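Local coordinates for protein CurJ (Moorea producens 3L, PDB 5TZ6) that probably catalyses vinylogous dehydration as a polyketide synthase dehydratase domain in curacin biosynthesis, captured here as an inactive variant with a bound hydroxy-enoic acid, at residues 193-199 / 258-264; 166-171 / 226-230; 89-94 / 106-112. The protein carries 1 engineered substitution. One frame throughout, in Å; residues are numbered along the deposited sequence.

Contact 1 of 3, residues 193-199 / 258-264; sequences GEVLCQM and LLWCYTC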
ATOM      1  N   GLY A 193      41.124  -1.285  23.956  1.00 75.07           N
ATOM      2  CA  GLY A 193      39.675  -1.387  23.973  1.00 64.81           C
ATOM      3  C   GLY A 193      38.964  -0.508  22.966  1.00 68.71           C
ATOM      4  O   GLY A 193      37.771  -0.242  23.120  1.00 64.03           O
ATOM      5  N   GLU A 194      39.664  -0.044  21.935  1.00 74.93           N
ATOM      6  CA  GLU A 194      39.082   0.820  20.919  1.00 73.67           C
ATOM      7  C   GLU A 194      39.679   0.450  19.567  1.00 68.79           C
ATOM      8  O   GLU A 194      40.787  -0.088  19.490  1.00 69.74           O
ATOM      9  CB  GLU A 194      39.307   2.308  21.247  1.00 79.58           C
ATOM     10  CG  GLU A 194      40.769   2.734  21.288  1.00 85.91           C
ATOM     11  CD  GLU A 194      41.003   3.942  22.188  1.00 91.95           C
ATOM     12  OE1 GLU A 194      42.124   4.075  22.731  1.00 94.90           O
ATOM     13  OE2 GLU A 194      40.066   4.751  22.364  1.00 88.60           O
ATOM     14  N   VAL A 195      38.935   0.734  18.503  1.00 61.69           N
ATOM     15  CA  VAL A 195      39.359   0.401  17.149  1.00 60.99           C
ATOM     16  C   VAL A 195      38.904   1.501  16.202  1.00 60.56           C
ATOM     17  O   VAL A 195      37.809   2.054  16.353  1.00 59.35           O
ATOM     18  CB  VAL A 195      38.805  -0.967  16.694  1.00 60.00           C
ATOM     19  CG1 VAL A 195      37.296  -0.904  16.541  1.00 50.72           C
ATOM     20  CG2 VAL A 195      39.458  -1.400  15.384  1.00 59.41           C
ATOM     21  N   LEU A 196      39.748   1.800  15.216  1.00 54.40           N
ATOM     22  CA  LEU A 196      39.467   2.778  14.174  1.00 59.28           C
ATOM     23  C   LEU A 196      39.586   2.098  12.820  1.00 60.79           C
ATOM     24  O   LEU A 196      40.660   1.601  12.463  1.00 63.70           O
ATOM     25  CB  LEU A 196      40.425   3.970  14.259  1.00 59.17           C
ATOM     26  CG  LEU A 196      40.405   4.937  13.070  1.00 54.81           C
ATOM     27  CD1 LEU A 196      39.190   5.840  13.124  1.00 61.48           C
ATOM     28  CD2 LEU A 196      41.687   5.763  13.014  1.00 58.87           C
ATOM     29  N   CYS A 197      38.480   2.044  12.087  1.00 54.49           N
ATOM     30  CA  CYS A 197      38.435   1.430  10.770  1.00 56.94           C
ATOM     31  C   CYS A 197      38.309   2.504   9.698  1.00 65.13           C
ATOM     32  O   CYS A 197      37.506   3.433   9.829  1.00 64.54           O
ATOM     33  CB  CYS A 197      37.268   0.451  10.660  1.00 60.21           C
ATOM     34  SG  CYS A 197      37.371  -0.938  11.794  1.00 69.80           S
ATOM     35  N   GLN A 198      39.120   2.382   8.655  1.00 69.09           N
ATOM     36  CA  GLN A 198      38.914   3.121   7.423  1.00 67.43           C
ATOM     37  C   GLN A 198      38.078   2.272   6.480  1.00 66.03           C
ATOM     38  O   GLN A 198      38.361   1.078   6.295  1.00 75.27           O
ATOM     39  CB  GLN A 198      40.233   3.481   6.748  1.00 70.65           C
ATOM     40  CG  GLN A 198      40.013   4.275   5.477  1.00 80.95           C
ATOM     41  CD  GLN A 198      41.296   4.591   4.757  1.00 94.20           C
ATOM     42  OE1 GLN A 198      42.027   3.690   4.348  1.00 90.66           O
ATOM     43  NE2 GLN A 198      41.582   5.875   4.597  1.00105.23           N
ATOM     44  N   MET A 199      37.076   2.903   5.865  1.00 68.25           N
ATOM     45  CA  MET A 199      36.102   2.235   5.017  1.00 66.41           C
ATOM     46  C   MET A 199      36.008   2.914   3.662  1.00 72.49           C
ATOM     47  O   MET A 199      36.051   4.146   3.564  1.00 76.06           O
ATOM     48  CB  MET A 199      34.718   2.227   5.658  1.00 63.80           C
ATOM     49  CG  MET A 199      34.531   1.126   6.665  1.00 75.18           C
ATOM     50  SD  MET A 199      33.459   1.621   8.010  1.00 75.20           S
ATOM     51  CE  MET A 199      33.103   0.025   8.744  1.00 70.36           C
ATOM     52  N   LEU A 258      35.106   7.488   1.156  1.00 89.90           N
ATOM     53  CA  LEU A 258      35.907   7.103   2.310  1.00 83.99           C
ATOM     54  C   LEU A 258      35.250   7.604   3.588  1.00 79.67           C
ATOM     55  O   LEU A 258      34.931   8.792   3.698  1.00 79.61           O
ATOM     56  CB  LEU A 258      37.331   7.653   2.186  1.00 91.99           C
ATOM     57  CG  LEU A 258      38.389   7.076   3.126  1.00 94.88           C
ATOM     58  CD1 LEU A 258      39.786   7.455   2.642  1.00 95.12           C
ATOM     59  CD2 LEU A 258      38.169   7.542   4.560  1.00 92.16           C
ATOM     60  N   LEU A 259      35.040   6.701   4.546  1.00 74.02           N
ATOM     61  CA  LEU A 259      34.507   7.073   5.850  1.00 69.25           C
ATOM     62  C   LEU A 259      35.383   6.484   6.944  1.00 65.27           C
ATOM     63  O   LEU A 259      36.167   5.559   6.709  1.00 65.64           O
ATOM     64  CB  LEU A 259      33.066   6.577   6.038  1.00 65.26           C
ATOM     65  CG  LEU A 259      32.043   6.949   4.969  1.00 72.88           C
ATOM     66  CD1 LEU A 259      30.683   6.405   5.366  1.00 72.88           C
ATOM     67  CD2 LEU A 259      31.993   8.460   4.749  1.00 81.82           C
ATOM     68  N   TRP A 260      35.239   7.023   8.154  1.00 64.98           N
ATOM     69  CA  TRP A 260      35.959   6.520   9.314  1.00 68.36           C
ATOM     70  C   TRP A 260      34.958   6.002  10.335  1.00 69.99           C
ATOM     71  O   TRP A 260      33.903   6.607  10.538  1.00 75.82           O
ATOM     72  CB  TRP A 260      36.831   7.603   9.950  1.00 68.59           C
ATOM     73  CG  TRP A 260      37.968   8.070   9.086  1.00 76.58           C
ATOM     74  CD1 TRP A 260      37.996   9.191   8.307  1.00 81.19           C
ATOM     75  CD2 TRP A 260      39.244   7.437   8.922  1.00 73.92           C
ATOM     76  NE1 TRP A 260      39.207   9.291   7.666  1.00 92.00           N
ATOM     77  CE2 TRP A 260      39.992   8.229   8.028  1.00 83.66           C
ATOM     78  CE3 TRP A 260      39.827   6.279   9.445  1.00 69.89           C
ATOM     79  CZ2 TRP A 260      41.289   7.901   7.647  1.00 89.61           C
ATOM     80  CZ3 TRP A 260      41.113   5.956   9.068  1.00 84.72           C
ATOM     81  CH2 TRP A 260      41.831   6.762   8.175  1.00 93.86           C
ATOM     82  N   CYS A 261      35.294   4.889  10.983  1.00 62.87           N
ATOM     83  CA  CYS A 261      34.427   4.266  11.973  1.00 60.47           C
ATOM     84  C   CYS A 261      35.218   4.020  13.251  1.00 64.88           C
ATOM     85  O   CYS A 261      36.134   3.192  13.265  1.00 81.46           O
ATOM     86  CB  CYS A 261      33.841   2.958  11.448  1.00 63.14           C
ATOM     87  SG  CYS A 261      32.824   2.131  12.671  1.00 71.57           S
ATOM     88  N   TYR A 262      34.847   4.708  14.324  1.00 57.90           N
ATOM     89  CA  TYR A 262      35.499   4.577  15.619  1.00 52.07           C
ATOM     90  C   TYR A 262      34.589   3.806  16.560  1.00 54.79           C
ATOM     91  O   TYR A 262      33.410   4.131  16.692  1.00 58.73           O
ATOM     92  CB  TYR A 262      35.829   5.950  16.199  1.00 58.80           C
ATOM     93  CG  TYR A 262      36.407   5.924  17.597  1.00 69.94           C
ATOM     94  CD1 TYR A 262      37.583   5.239  17.871  1.00 67.68           C
ATOM     95  CD2 TYR A 262      35.791   6.617  18.637  1.00 69.49           C
ATOM     96  CE1 TYR A 262      38.118   5.221  19.147  1.00 74.04           C
ATOM     97  CE2 TYR A 262      36.322   6.609  19.915  1.00 70.65           C
ATOM     98  CZ  TYR A 262      37.484   5.909  20.165  1.00 79.82           C
ATOM     99  OH  TYR A 262      38.016   5.894  21.434  1.00 83.02           O
ATOM    100  N   THR A 263      35.129   2.776  17.196  1.00 64.06           N
ATOM    101  CA  THR A 263      34.358   1.899  18.064  1.00 58.29           C
ATOM    102  C   THR A 263      35.112   1.713  19.367  1.00 60.50           C
ATOM    103  O   THR A 263      36.344   1.637  19.371  1.00 67.42           O
ATOM    104  CB  THR A 263      34.115   0.519  17.422  1.00 63.59           C
ATOM    105  OG1 THR A 263      33.363   0.662  16.211  1.00 68.50           O
ATOM    106  CG2 THR A 263      33.362  -0.389  18.382  1.00 63.80           C
ATOM    107  N   CYS A 264      34.377   1.654  20.472  1.00 58.42           N
ATOM    108  CA  CYS A 264      34.983   1.284  21.745  1.00 63.33           C
ATOM    109  C   CYS A 264      33.991   0.451  22.535  1.00 60.38           C
ATOM    110  O   CYS A 264      32.780   0.605  22.390  1.00 61.71           O
ATOM    111  CB  CYS A 264      35.434   2.507  22.555  1.00 79.63           C
ATOM    112  SG  CYS A 264      34.368   3.938  22.405  1.00101.17           S
TER
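Val195, Cys197 and Met199 pair with Thr263, Cys261 and Leu259 in neighbouring antiparallel strands of the second hotdog unit of this double-hotdog dehydratase. Each of the three pairs exchanges two N-H...O=C bonds, all close to 2.9 Å between N and O; that from Cys197 N to Cys261 O is almost straight, 176° at the hydrogen. The CA atoms of the intervening residues add CA-H...O contacts to the same carbonyls, such as Leu196 CA to Cys261 O at 3.5 Å.

Apolar packing fills the face bearing the three hydrogen-bonded pairs. The short, branched Val195 and Thr263 fit side by side, Val195 CG1 lying 3.6 Å from Thr263 CB, while the longer Met199 reaches diagonally to put SD 3.7 Å from Cys261 CB. Buried Thr263 has its OG1 satisfied by Ser224.

The other face, with helix 151-157 against it, carries the aromatic rings and the longer polar chains, with Leu196 between them. With CG of Tyr262 anti to the backbone N (chi1 175°), its hydroxyl reaches Glu194 and donates to OE2 across a short 2.5 Å, on the anti side of the carboxylate. Leu196 CD1 packs 3.8 Å from Trp260 CE3, and the indole N-H is bonded to Gln284. The amide oxygen of Gln198 is bonded to Gln187, and its extended chain lays Gln198 CG over one face of the Trp260 six-membered ring, 4.2 Å from the centroid.

Contact 2 of 3, residues 166-171 / 226-230; sequences EIYQHL and IALVL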
ATOM      1  N   GLU A 166      41.729 -10.432   8.799  1.00 60.02           N
ATOM      2  CA  GLU A 166      41.481 -11.094  10.073  1.00 60.66           C
ATOM      3  C   GLU A 166      40.017 -10.982  10.465  1.00 63.51           C
ATOM      4  O   GLU A 166      39.433 -11.935  10.993  1.00 68.28           O
ATOM      5  CB  GLU A 166      42.371 -10.491  11.158  1.00 64.06           C
ATOM      6  CG  GLU A 166      43.825 -10.916  11.083  1.00 83.59           C
ATOM      7  CD  GLU A 166      44.599 -10.535  12.332  1.00105.77           C
ATOM      8  OE1 GLU A 166      45.516  -9.689  12.236  1.00116.40           O
ATOM      9  OE2 GLU A 166      44.280 -11.074  13.415  1.00118.85           O
ATOM     10  N   ILE A 167      39.395  -9.834  10.197  1.00 56.73           N
ATOM     11  CA  ILE A 167      37.981  -9.707  10.519  1.00 59.28           C
ATOM     12  C   ILE A 167      37.160 -10.620   9.624  1.00 58.82           C
ATOM     13  O   ILE A 167      36.376 -11.450  10.104  1.00 55.30           O
ATOM     14  CB  ILE A 167      37.530  -8.242  10.398  1.00 56.17           C
ATOM     15  CG1 ILE A 167      38.136  -7.400  11.522  1.00 57.06           C
ATOM     16  CG2 ILE A 167      36.005  -8.148  10.394  1.00 46.64           C
ATOM     17  CD1 ILE A 167      37.700  -5.949  11.486  1.00 56.19           C
ATOM     18  N   TYR A 168      37.400 -10.556   8.313  1.00 57.09           N
ATOM     19  CA  TYR A 168      36.560 -11.339   7.419  1.00 59.03           C
ATOM     20  C   TYR A 168      36.809 -12.818   7.639  1.00 56.80           C
ATOM     21  O   TYR A 168      35.864 -13.616   7.712  1.00 52.03           O
ATOM     22  CB  TYR A 168      36.840 -10.950   5.971  1.00 54.92           C
ATOM     23  CG  TYR A 168      36.572  -9.487   5.678  1.00 54.86           C
ATOM     24  CD1 TYR A 168      35.390  -8.886   6.072  1.00 43.70           C
ATOM     25  CD2 TYR A 168      37.523  -8.704   5.026  1.00 55.21           C
ATOM     26  CE1 TYR A 168      35.149  -7.550   5.813  1.00 60.17           C
ATOM     27  CE2 TYR A 168      37.296  -7.372   4.762  1.00 56.15           C
ATOM     28  CZ  TYR A 168      36.105  -6.797   5.156  1.00 65.87           C
ATOM     29  OH  TYR A 168      35.874  -5.465   4.894  1.00 69.89           O
ATOM     30  N   GLN A 169      38.064 -13.173   7.897  1.00 53.11           N
ATOM     31  CA  GLN A 169      38.387 -14.560   8.185  1.00 60.18           C
ATOM     32  C   GLN A 169      37.697 -15.007   9.461  1.00 62.50           C
ATOM     33  O   GLN A 169      37.109 -16.098   9.504  1.00 57.00           O
ATOM     34  CB  GLN A 169      39.898 -14.737   8.301  1.00 52.96           C
ATOM     35  CG  GLN A 169      40.314 -16.170   8.550  1.00 59.63           C
ATOM     36  CD  GLN A 169      40.057 -17.048   7.340  1.00 67.60           C
ATOM     37  OE1 GLN A 169      40.580 -16.788   6.259  1.00 77.45           O
ATOM     38  NE2 GLN A 169      39.257 -18.095   7.517  1.00 73.31           N
ATOM     39  N   HIS A 170      37.739 -14.169  10.508  1.00 58.82           N
ATOM     40  CA  HIS A 170      37.041 -14.525  11.738  1.00 56.79           C
ATOM     41  C   HIS A 170      35.592 -14.880  11.445  1.00 52.59           C
ATOM     42  O   HIS A 170      35.050 -15.837  12.009  1.00 47.07           O
ATOM     43  CB  HIS A 170      37.121 -13.385  12.758  1.00 46.36           C
ATOM     44  CG  HIS A 170      36.295 -13.618  13.989  1.00 57.11           C
ATOM     45  ND1 HIS A 170      36.827 -14.101  15.164  1.00 58.56           N
ATOM     46  CD2 HIS A 170      34.975 -13.424  14.227  1.00 54.23           C
ATOM     47  CE1 HIS A 170      35.872 -14.196  16.074  1.00 56.20           C
ATOM     48  NE2 HIS A 170      34.737 -13.796  15.529  1.00 56.39           N
ATOM     49  N   LEU A 171      34.958 -14.142  10.533  1.00 44.71           N
ATOM     50  CA  LEU A 171      33.564 -14.431  10.231  1.00 56.12           C
ATOM     51  C   LEU A 171      33.449 -15.657   9.339  1.00 60.28           C
ATOM     52  O   LEU A 171      32.562 -16.495   9.541  1.00 64.32           O
ATOM     53  CB  LEU A 171      32.906 -13.209   9.581  1.00 49.32           C
ATOM     54  CG  LEU A 171      32.689 -12.010  10.513  1.00 51.68           C
ATOM     55  CD1 LEU A 171      32.187 -10.818   9.728  1.00 48.86           C
ATOM     56  CD2 LEU A 171      31.710 -12.350  11.641  1.00 49.38           C
ATOM     57  N   ILE A 226      34.150  -6.845  15.785  1.00 55.55           N
ATOM     58  CA  ILE A 226      34.870  -8.106  15.695  1.00 48.45           C
ATOM     59  C   ILE A 226      36.350  -7.882  15.955  1.00 52.97           C
ATOM     60  O   ILE A 226      37.045  -8.777  16.451  1.00 51.60           O
ATOM     61  CB  ILE A 226      34.639  -8.749  14.314  1.00 47.26           C
ATOM     62  CG1 ILE A 226      33.198  -9.247  14.180  1.00 46.81           C
ATOM     63  CG2 ILE A 226      35.656  -9.868  14.060  1.00 43.41           C
ATOM     64  CD1 ILE A 226      32.782 -10.225  15.262  1.00 55.34           C
ATOM     65  N   ALA A 227      36.855  -6.684  15.640  1.00 51.18           N
ATOM     66  CA  ALA A 227      38.278  -6.399  15.781  1.00 55.71           C
ATOM     67  C   ALA A 227      38.727  -6.299  17.231  1.00 57.28           C
ATOM     68  O   ALA A 227      39.936  -6.289  17.485  1.00 69.38           O
ATOM     69  CB  ALA A 227      38.632  -5.107  15.039  1.00 53.46           C
ATOM     70  N   LEU A 228      37.801  -6.245  18.181  1.00 52.79           N
ATOM     71  CA  LEU A 228      38.151  -6.233  19.593  1.00 53.74           C
ATOM     72  C   LEU A 228      38.052  -7.606  20.243  1.00 58.33           C
ATOM     73  O   LEU A 228      38.272  -7.717  21.452  1.00 64.18           O
ATOM     74  CB  LEU A 228      37.257  -5.245  20.348  1.00 56.75           C
ATOM     75  CG  LEU A 228      37.129  -3.859  19.725  1.00 58.15           C
ATOM     76  CD1 LEU A 228      36.060  -3.058  20.444  1.00 59.66           C
ATOM     77  CD2 LEU A 228      38.462  -3.124  19.768  1.00 65.05           C
ATOM     78  N   VAL A 229      37.720  -8.648  19.478  1.00 61.15           N
ATOM     79  CA  VAL A 229      37.526  -9.982  20.036  1.00 69.05           C
ATOM     80  C   VAL A 229      38.249 -11.032  19.198  1.00 73.83           C
ATOM     81  O   VAL A 229      37.902 -12.218  19.237  1.00 78.05           O
ATOM     82  CB  VAL A 229      36.025 -10.309  20.144  1.00 67.21           C
ATOM     83  CG1 VAL A 229      35.312  -9.258  20.977  1.00 57.96           C
ATOM     84  CG2 VAL A 229      35.412 -10.394  18.763  1.00 67.98           C
ATOM     85  N   LEU A 230      39.263 -10.609  18.438  1.00 67.72           N
ATOM     86  CA  LEU A 230      39.974 -11.547  17.573  1.00 58.64           C
ATOM     87  C   LEU A 230      40.729 -12.604  18.371  1.00 66.37           C
ATOM     88  O   LEU A 230      40.995 -13.696  17.855  1.00 74.34           O
ATOM     89  CB  LEU A 230      40.939 -10.791  16.655  1.00 55.95           C
ATOM     90  CG  LEU A 230      40.317  -9.891  15.590  1.00 59.59           C
ATOM     91  CD1 LEU A 230      41.392  -9.142  14.824  1.00 56.68           C
ATOM     92  CD2 LEU A 230      39.475 -10.727  14.643  1.00 58.12           C
TER
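Ile226 drives its branched side chain against helix 164-173, where Ile167, His170 and Leu171 receive it. Ile226 CG2 does most of the touching: it lies 3.6 Å from His170 CD2 and 4.1 Å from Ile167 CG2, while Ile226 CG1 is 4.3 Å from Leu171 CD2. A beta-branched residue suits this spot, since one branch reaches His170 and Ile167 while the other turns to Leu171. Beside it, Ile167 stretches its extended arm (chi2 -178°) to bring CD1 to 3.8 Å from Ala227 CB, a methyl small enough to let the loop backbone come close. In this double-hotdog dehydratase the contact thus packs helix 164-173 on the loop that runs from helix 215-223 to strand 239-250, and Leu171, one of the pocket residues, also touches the bound ligand.

His170 marks the change from tight to loose. Ile226 CG2 packs against CD2 and CG of its ring, and NE2 is hydrogen-bonded to Thr239, which should limit the ring's rotation. Toward solvent the fit is slacker and rests mainly on Leu230, whose CD2 lies 4.0 Å from His170 CB. There the exposed Glu166 crosses Leu230 at about a right angle, Glu166 OE2 lying 3.7 Å from Leu230 CD1, so that a charged group at the surface borders on a methyl without any polar bond between them.

Contact 3 of 3, residues 89-94 / 106-112; sequences VRTVQV and QVISFDD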
ATOM      1  N   VAL A  89      11.197 -14.735  -2.725  1.00 82.72           N
ATOM      2  CA  VAL A  89      10.946 -13.326  -2.443  1.00 76.75           C
ATOM      3  C   VAL A  89      10.007 -13.237  -1.247  1.00 75.84           C
ATOM      4  O   VAL A  89       8.924 -13.830  -1.257  1.00 82.22           O
ATOM      5  CB  VAL A  89      10.358 -12.580  -3.655  1.00 73.37           C
ATOM      6  CG1 VAL A  89       9.066 -13.229  -4.110  1.00 69.83           C
ATOM      7  CG2 VAL A  89      10.138 -11.117  -3.316  1.00 73.89           C
ATOM      8  N   ARG A  90      10.426 -12.509  -0.217  1.00 70.23           N
ATOM      9  CA  ARG A  90       9.629 -12.290   0.984  1.00 67.63           C
ATOM     10  C   ARG A  90       9.097 -10.864   0.991  1.00 67.39           C
ATOM     11  O   ARG A  90       9.856  -9.918   0.757  1.00 62.61           O
ATOM     12  CB  ARG A  90      10.460 -12.542   2.243  1.00 67.18           C
ATOM     13  CG  ARG A  90      10.922 -13.971   2.416  1.00 73.89           C
ATOM     14  CD  ARG A  90       9.864 -14.825   3.085  1.00 75.68           C
ATOM     15  NE  ARG A  90       9.537 -14.327   4.417  1.00 74.78           N
ATOM     16  CZ  ARG A  90       9.009 -15.074   5.383  1.00 79.61           C
ATOM     17  NH1 ARG A  90       8.759 -16.358   5.164  1.00 79.74           N
ATOM     18  NH2 ARG A  90       8.739 -14.544   6.570  1.00 79.85           N
ATOM     19  N   THR A  91       7.794 -10.715   1.239  1.00 60.50           N
ATOM     20  CA  THR A  91       7.233  -9.389   1.467  1.00 55.47           C
ATOM     21  C   THR A  91       7.611  -8.894   2.858  1.00 58.41           C
ATOM     22  O   THR A  91       7.389  -9.584   3.858  1.00 58.31           O
ATOM     23  CB  THR A  91       5.712  -9.397   1.311  1.00 62.98           C
ATOM     24  OG1 THR A  91       5.365  -9.783  -0.024  1.00 68.25           O
ATOM     25  CG2 THR A  91       5.146  -8.008   1.583  1.00 62.11           C
ATOM     26  N   VAL A  92       8.164  -7.687   2.917  1.00 54.44           N
ATOM     27  CA  VAL A  92       8.601  -7.062   4.158  1.00 51.45           C
ATOM     28  C   VAL A  92       7.836  -5.765   4.344  1.00 54.07           C
ATOM     29  O   VAL A  92       7.751  -4.947   3.418  1.00 62.99           O
ATOM     30  CB  VAL A  92      10.115  -6.797   4.154  1.00 55.79           C
ATOM     31  CG1 VAL A  92      10.520  -6.056   5.414  1.00 46.30           C
ATOM     32  CG2 VAL A  92      10.865  -8.107   4.035  1.00 52.84           C
ATOM     33  N   GLN A  93       7.284  -5.576   5.538  1.00 52.52           N
ATOM     34  CA  GLN A  93       6.536  -4.376   5.874  1.00 50.54           C
ATOM     35  C   GLN A  93       7.129  -3.733   7.117  1.00 56.02           C
ATOM     36  O   GLN A  93       7.572  -4.426   8.042  1.00 47.78           O
ATOM     37  CB  GLN A  93       5.062  -4.673   6.115  1.00 45.12           C
ATOM     38  CG  GLN A  93       4.297  -5.159   4.907  1.00 46.08           C
ATOM     39  CD  GLN A  93       2.862  -5.491   5.259  1.00 56.54           C
ATOM     40  OE1 GLN A  93       2.555  -5.793   6.414  1.00 60.60           O
ATOM     41  NE2 GLN A  93       1.972  -5.412   4.277  1.00 60.02           N
ATOM     42  N   VAL A  94       7.173  -2.402   7.095  1.00 54.06           N
ATOM     43  CA  VAL A  94       7.425  -1.580   8.268  1.00 48.56           C
ATOM     44  C   VAL A  94       6.090  -1.034   8.744  1.00 59.70           C
ATOM     45  O   VAL A  94       5.356  -0.403   7.970  1.00 67.39           O
ATOM     46  CB  VAL A  94       8.401  -0.437   7.952  1.00 51.39           C
ATOM     47  CG1 VAL A  94       8.606   0.435   9.184  1.00 48.72           C
ATOM     48  CG2 VAL A  94       9.726  -0.999   7.462  1.00 52.28           C
ATOM     49  N   GLN A 106       7.424  -1.957  14.034  1.00 51.56           N
ATOM     50  CA  GLN A 106       7.711  -3.369  13.830  1.00 55.80           C
ATOM     51  C   GLN A 106       8.044  -3.593  12.361  1.00 52.27           C
ATOM     52  O   GLN A 106       7.261  -3.220  11.483  1.00 61.46           O
ATOM     53  CB  GLN A 106       6.520  -4.245  14.233  1.00 58.72           C
ATOM     54  CG  GLN A 106       6.256  -4.291  15.720  1.00 68.98           C
ATOM     55  CD  GLN A 106       5.064  -5.159  16.067  1.00 79.34           C
ATOM     56  OE1 GLN A 106       3.921  -4.812  15.765  1.00 80.19           O
ATOM     57  NE2 GLN A 106       5.328  -6.301  16.705  1.00 81.84           N
ATOM     58  N   VAL A 107       9.198  -4.194  12.096  1.00 44.78           N
ATOM     59  CA  VAL A 107       9.557  -4.690  10.774  1.00 44.54           C
ATOM     60  C   VAL A 107       9.277  -6.186  10.745  1.00 49.29           C
ATOM     61  O   VAL A 107       9.917  -6.957  11.482  1.00 43.41           O
ATOM     62  CB  VAL A 107      11.031  -4.409  10.438  1.00 46.60           C
ATOM     63  CG1 VAL A 107      11.369  -5.003   9.081  1.00 41.72           C
ATOM     64  CG2 VAL A 107      11.325  -2.917  10.456  1.00 44.37           C
ATOM     65  N   ILE A 108       8.339  -6.581   9.872  1.00 48.25           N
ATOM     66  CA  ILE A 108       7.841  -7.948   9.751  1.00 53.29           C
ATOM     67  C   ILE A 108       7.961  -8.389   8.295  1.00 51.39           C
ATOM     68  O   ILE A 108       8.192  -7.582   7.395  1.00 52.82           O
ATOM     69  CB  ILE A 108       6.375  -8.089  10.214  1.00 50.92           C
ATOM     70  CG1 ILE A 108       5.431  -7.446   9.198  1.00 45.75           C
ATOM     71  CG2 ILE A 108       6.175  -7.467  11.588  1.00 48.73           C
ATOM     72  CD1 ILE A 108       3.974  -7.677   9.518  1.00 49.03           C
ATOM     73  N   SER A 109       7.787  -9.691   8.068  1.00 51.95           N
ATOM     74  CA  SER A 109       7.761 -10.236   6.714  1.00 55.61           C
ATOM     75  C   SER A 109       6.878 -11.476   6.662  1.00 60.85           C
ATOM     76  O   SER A 109       6.527 -12.066   7.688  1.00 62.72           O
ATOM     77  CB  SER A 109       9.166 -10.583   6.222  1.00 60.31           C
ATOM     78  OG  SER A 109       9.598 -11.786   6.821  1.00 61.26           O
ATOM     79  N   PHE A 110       6.533 -11.869   5.436  1.00 57.35           N
ATOM     80  CA  PHE A 110       5.669 -13.014   5.172  1.00 59.31           C
ATOM     81  C   PHE A 110       5.779 -13.373   3.696  1.00 57.79           C
ATOM     82  O   PHE A 110       6.250 -12.575   2.879  1.00 68.43           O
ATOM     83  CB  PHE A 110       4.207 -12.728   5.554  1.00 67.30           C
ATOM     84  CG  PHE A 110       3.638 -11.471   4.939  1.00 70.09           C
ATOM     85  CD1 PHE A 110       3.700 -10.262   5.615  1.00 71.29           C
ATOM     86  CD2 PHE A 110       3.032 -11.502   3.691  1.00 73.04           C
ATOM     87  CE1 PHE A 110       3.173  -9.102   5.057  1.00 65.56           C
ATOM     88  CE2 PHE A 110       2.501 -10.350   3.130  1.00 71.64           C
ATOM     89  CZ  PHE A 110       2.573  -9.149   3.814  1.00 68.15           C
ATOM     90  N   ASP A 111       5.349 -14.589   3.366  1.00 87.03           N
ATOM     91  CA  ASP A 111       5.441 -15.100   2.002  1.00102.75           C
ATOM     92  C   ASP A 111       4.156 -14.725   1.272  1.00116.93           C
ATOM     93  O   ASP A 111       3.072 -15.196   1.628  1.00114.59           O
ATOM     94  CB  ASP A 111       5.651 -16.612   2.013  1.00112.25           C
ATOM     95  CG  ASP A 111       6.248 -17.133   0.717  1.00130.20           C
ATOM     96  OD1 ASP A 111       5.916 -16.591  -0.359  1.00136.52           O
ATOM     97  OD2 ASP A 111       7.042 -18.096   0.777  1.00137.58           O
ATOM     98  N   ASP A 112       4.280 -13.879   0.245  1.00136.12           N
ATOM     99  CA  ASP A 112       3.094 -13.351  -0.422  1.00145.24           C
ATOM    100  C   ASP A 112       2.418 -14.415  -1.279  1.00147.45           C
ATOM    101  O   ASP A 112       1.185 -14.484  -1.338  1.00147.21           O
ATOM    102  CB  ASP A 112       3.463 -12.127  -1.262  1.00154.48           C
ATOM    103  CG  ASP A 112       2.367 -11.074  -1.270  1.00158.40           C
ATOM    104  OD1 ASP A 112       1.180 -11.443  -1.151  1.00161.93           O
ATOM    105  OD2 ASP A 112       2.694  -9.873  -1.381  1.00158.38           O
TER
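Strands 90-94 and 106-110 run antiparallel, at 160° with their axes 4.6 Å apart, and pair through reciprocal N-H...O=C bonds at Thr91 with Phe110 and at Gln93 with Ile108. They are the two arms of a beta hairpin in the first hotdog unit.

On the side turned to helix 51-65 the residues are short: three valines and Ser109. Val107 spreads its methyls to both valines of the partner strand, Val107 CG1 to Val92 CG1 and Val107 CG2 to Val94 CG2, each 3.9 Å away; beta-branching lets Val92 and Val94 offer methyls both to this neighbour and to Leu57 of the helix, and Val94 also touches Leu58.

The opposite side bears Thr91, Gln93, Ile108 and Phe110, and much of it meets the second subunit. Phe110 has CG between its backbone N and carbonyl carbon (chi1 53°), which lays the ring beneath Thr91: Thr91 CB stands over one face, 4.1 Å from the centroid in a CH-pi contact. Gln93 meets the same ring at its edge, the amide almost perpendicular to it and Gln93 CD 3.6 Å from Phe110 CE1. This amide is held by Glu27 and by Ser18 and Gln17 of the second subunit, while Leu20 of that subunit packs on Ile108. Thr91 OG1 also donates to Asp112 OD2, though that carboxylate is poorly ordered.

Arg90 bends back over the strand end, so that one face of its guanidinium covers Phe110 CA and Asp111 N. Its edge serves Ser109, whose OG is bonded to His134 as well: Arg90 NH2 points at Ser109 OG from 2.9 Å, 168° at the hydrogen and in the guanidinium plane.

From the N terminus, contact 3 comes first and is the most local, closing the hairpin of strands 90-99 and 102-110 in the first hotdog unit. It is complete before the other two begin. In the second unit, contacts 2 and 1 cross: the chain passes 166-171, then 193-199, returns to the helix with 226-230, and only afterwards reaches 258-264. The two also touch, since Val195 CG2 lies 3.8 Å from Ala227 CB and Leu228 packs on Val195, so helix, loop and sheet are tied together. Contact 3 stands apart, its centre about 33 Å from that of contact 1 and 31 Å from that of contact 2, on the other side of the chain's centre.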